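Local coordinates for protein transcription regulator AmtR (PDB 5E57) that probably binds DNA as a dimeric TetR-family transcription regulator involved in the control of nitrogen metabolism, at residues 87-92 with 154-159. Residues are numbered along the deposited sequence; the frame is centred on the assembly and turned at random.
Sequences ALVIYD and RLVESV
Asp-92 OD2 is hydrogen-bonded to the hydroxyl of Tyr-131 and rests against Val-156, whose CG1 lies 3.8 Å from Asp-92 OD2. Val-156 thus meets two unlike neighbours, one with each branch. CG1, anti to its own backbone N (chi1 167°), lies against the side chain of Asp-92, from CB to OD2, which crosses it at about a right angle. CG2 of Val-156 turns to Val-89, coming within 3.8 Å of CG1 and 4.0 Å of CG2 of that residue, so that this one methyl sits at the fork of Val-89. The short, branched valines suit helices this near, with 6.4 Å between the CA atoms of Val-89 and Val-156. A buried carboxylate needs a polar partner, which Tyr-131 supplies; an acetate ion, probably from the crystallisation liquor, lies beside Asp-92 and may mark a pocket in what TetR regulators generally use as the ligand-binding domain. Glu-157, paired with Arg-124, keeps OE2 6.6 Å from Asp-92 OD2, probably limiting repulsion. Helices 82-98 and 151-165 join through van der Waals packing, with no hydrogen bond between the two segments; helix 118-142 supplies Tyr-131 against Val-156, helix 173-183 places Ile-177 on Val-89, and Leu-155 packs on Leu-155 of the second subunit.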
ATOM      1  N   ALA A  87     -19.395   5.059   1.824  1.00 23.17           N
ATOM      2  CA  ALA A  87     -19.371   5.645   3.114  1.00 22.02           C
ATOM      3  C   ALA A  87     -18.243   4.952   3.925  1.00 22.97           C
ATOM      4  O   ALA A  87     -17.543   5.621   4.679  1.00 20.78           O
ATOM      5  CB  ALA A  87     -20.687   5.456   3.834  1.00 24.47           C
ATOM      6  N   LEU A  88     -18.092   3.634   3.784  1.00 20.00           N
ATOM      7  CA  LEU A  88     -17.027   2.973   4.520  1.00 19.57           C
ATOM      8  C   LEU A  88     -15.643   3.527   4.086  1.00 19.38           C
ATOM      9  O   LEU A  88     -14.797   3.761   4.923  1.00 22.43           O
ATOM     10  CB  LEU A  88     -17.085   1.462   4.278  1.00 21.46           C
ATOM     11  CG  LEU A  88     -15.968   0.591   4.878  1.00 19.89           C
ATOM     12  CD1 LEU A  88     -15.845   0.767   6.367  1.00 20.02           C
ATOM     13  CD2 LEU A  88     -16.250  -0.873   4.519  1.00 19.70           C
ATOM     14  N   VAL A  89     -15.449   3.702   2.786  1.00 18.00           N
ATOM     15  CA  VAL A  89     -14.149   4.139   2.243  1.00 20.09           C
ATOM     16  C   VAL A  89     -13.841   5.535   2.805  1.00 21.25           C
ATOM     17  O   VAL A  89     -12.740   5.796   3.318  1.00 19.75           O
ATOM     18  CB  VAL A  89     -14.225   4.183   0.707  1.00 18.68           C
ATOM     19  CG1 VAL A  89     -13.032   4.834   0.107  1.00 19.00           C
ATOM     20  CG2 VAL A  89     -14.288   2.773   0.131  1.00 20.11           C
ATOM     21  N   ILE A  90     -14.820   6.436   2.801  1.00 20.44           N
ATOM     22  CA  ILE A  90     -14.505   7.783   3.295  1.00 21.23           C
ATOM     23  C   ILE A  90     -14.126   7.687   4.754  1.00 20.51           C
ATOM     24  O   ILE A  90     -13.111   8.193   5.161  1.00 20.28           O
ATOM     25  CB  ILE A  90     -15.664   8.740   3.138  1.00 20.42           C
ATOM     26  CG1 ILE A  90     -16.000   8.891   1.664  1.00 22.74           C
ATOM     27  CG2 ILE A  90     -15.395  10.093   3.821  1.00 19.97           C
ATOM     28  CD1 ILE A  90     -14.877   9.214   0.715  1.00 21.78           C
ATOM     29  N   TYR A  91     -14.905   6.959   5.532  1.00 20.29           N
ATOM     30  CA  TYR A  91     -14.697   6.912   6.945  1.00 18.27           C
ATOM     31  C   TYR A  91     -13.389   6.326   7.236  1.00 18.03           C
ATOM     32  O   TYR A  91     -12.631   6.828   8.088  1.00 21.35           O
ATOM     33  CB  TYR A  91     -15.800   6.081   7.623  1.00 20.57           C
ATOM     34  CG  TYR A  91     -15.652   5.951   9.117  1.00 21.90           C
ATOM     35  CD1 TYR A  91     -16.121   6.965   9.979  1.00 23.26           C
ATOM     36  CD2 TYR A  91     -15.046   4.852   9.685  1.00 20.56           C
ATOM     37  CE1 TYR A  91     -15.999   6.859  11.356  1.00 24.31           C
ATOM     38  CE2 TYR A  91     -14.970   4.704  11.092  1.00 22.09           C
ATOM     39  CZ  TYR A  91     -15.444   5.713  11.934  1.00 22.94           C
ATOM     40  OH  TYR A  91     -15.370   5.634  13.318  1.00 22.68           O
ATOM     41  N   ASP A  92     -13.095   5.238   6.564  1.00 17.08           N
ATOM     42  CA  ASP A  92     -11.862   4.499   6.911  1.00 17.83           C
ATOM     43  C   ASP A  92     -10.634   5.280   6.414  1.00 16.68           C
ATOM     44  O   ASP A  92      -9.661   5.478   7.161  1.00 17.65           O
ATOM     45  CB  ASP A  92     -11.926   3.106   6.259  1.00 17.32           C
ATOM     46  CG  ASP A  92     -10.973   2.107   6.870  1.00 18.87           C
ATOM     47  OD1 ASP A  92     -10.181   2.469   7.781  1.00 18.32           O
ATOM     48  OD2 ASP A  92     -11.013   0.948   6.352  1.00 19.69           O
ATOM     49  N   ARG A 154      -7.695  -2.088  -1.061  1.00 22.56           N
ATOM     50  CA  ARG A 154      -6.305  -1.721  -1.352  1.00 23.64           C
ATOM     51  C   ARG A 154      -6.149  -0.207  -1.562  1.00 22.14           C
ATOM     52  O   ARG A 154      -5.181   0.363  -1.085  1.00 23.43           O
ATOM     53  CB  ARG A 154      -5.813  -2.472  -2.552  1.00 22.88           C
ATOM     54  CG  ARG A 154      -5.850  -3.982  -2.422  1.00 25.22           C
ATOM     55  CD  ARG A 154      -4.968  -4.446  -1.291  1.00 24.71           C
ATOM     56  NE  ARG A 154      -5.162  -5.852  -0.960  1.00 25.50           N
ATOM     57  CZ  ARG A 154      -4.690  -6.447   0.139  1.00 25.35           C
ATOM     58  NH1 ARG A 154      -4.018  -5.788   1.041  1.00 26.55           N
ATOM     59  NH2 ARG A 154      -4.941  -7.715   0.365  1.00 27.55           N
ATOM     60  N   LEU A 155      -7.117   0.436  -2.205  1.00 20.74           N
ATOM     61  CA  LEU A 155      -7.139   1.905  -2.367  1.00 22.41           C
ATOM     62  C   LEU A 155      -7.222   2.630  -1.069  1.00 20.88           C
ATOM     63  O   LEU A 155      -6.491   3.603  -0.835  1.00 17.40           O
ATOM     64  CB  LEU A 155      -8.264   2.381  -3.292  1.00 23.52           C
ATOM     65  CG  LEU A 155      -7.929   2.106  -4.738  1.00 23.83           C
ATOM     66  CD1 LEU A 155      -9.170   2.083  -5.602  1.00 26.25           C
ATOM     67  CD2 LEU A 155      -6.956   3.156  -5.226  1.00 26.98           C
ATOM     68  N   VAL A 156      -7.988   2.098  -0.130  1.00 19.97           N
ATOM     69  CA  VAL A 156      -8.043   2.733   1.197  1.00 18.20           C
ATOM     70  C   VAL A 156      -6.744   2.642   1.949  1.00 18.63           C
ATOM     71  O   VAL A 156      -6.264   3.663   2.567  1.00 18.74           O
ATOM     72  CB  VAL A 156      -9.152   2.099   2.065  1.00 19.09           C
ATOM     73  CG1 VAL A 156      -9.049   2.501   3.514  1.00 19.71           C
ATOM     74  CG2 VAL A 156     -10.510   2.393   1.480  1.00 18.74           C
ATOM     75  N   GLU A 157      -6.141   1.454   1.906  1.00 17.79           N
ATOM     76  CA  GLU A 157      -4.859   1.232   2.559  1.00 18.92           C
ATOM     77  C   GLU A 157      -3.730   1.999   1.866  1.00 16.70           C
ATOM     78  O   GLU A 157      -2.719   2.303   2.494  1.00 16.20           O
ATOM     79  CB  GLU A 157      -4.547  -0.305   2.709  1.00 18.63           C
ATOM     80  CG  GLU A 157      -5.494  -0.918   3.790  1.00 18.81           C
ATOM     81  CD  GLU A 157      -4.918  -2.106   4.519  1.00 20.40           C
ATOM     82  OE1 GLU A 157      -4.019  -2.741   3.934  1.00 22.28           O
ATOM     83  OE2 GLU A 157      -5.410  -2.433   5.658  1.00 23.89           O
ATOM     84  N   SER A 158      -3.922   2.382   0.612  1.00 15.59           N
ATOM     85  CA  SER A 158      -2.893   3.173  -0.057  1.00 16.97           C
ATOM     86  C   SER A 158      -2.642   4.504   0.603  1.00 18.26           C
ATOM     87  O   SER A 158      -1.579   5.128   0.426  1.00 20.75           O
ATOM     88  CB  SER A 158      -3.170   3.345  -1.542  1.00 19.16           C
ATOM     89  OG  SER A 158      -4.041   4.394  -1.775  1.00 20.55           O
ATOM     90  N   VAL A 159      -3.547   4.971   1.423  1.00 19.60           N
ATOM     91  CA  VAL A 159      -3.273   6.288   2.089  1.00 22.48           C
ATOM     92  C   VAL A 159      -2.029   6.220   3.017  1.00 23.35           C
ATOM     93  O   VAL A 159      -1.357   7.238   3.265  1.00 22.51           O
ATOM     94  CB  VAL A 159      -4.529   6.908   2.752  1.00 22.68           C
ATOM     95  CG1 VAL A 159      -5.717   6.863   1.821  1.00 24.45           C
ATOM     96  CG2 VAL A 159      -4.882   6.242   4.072  1.00 26.89           C
TER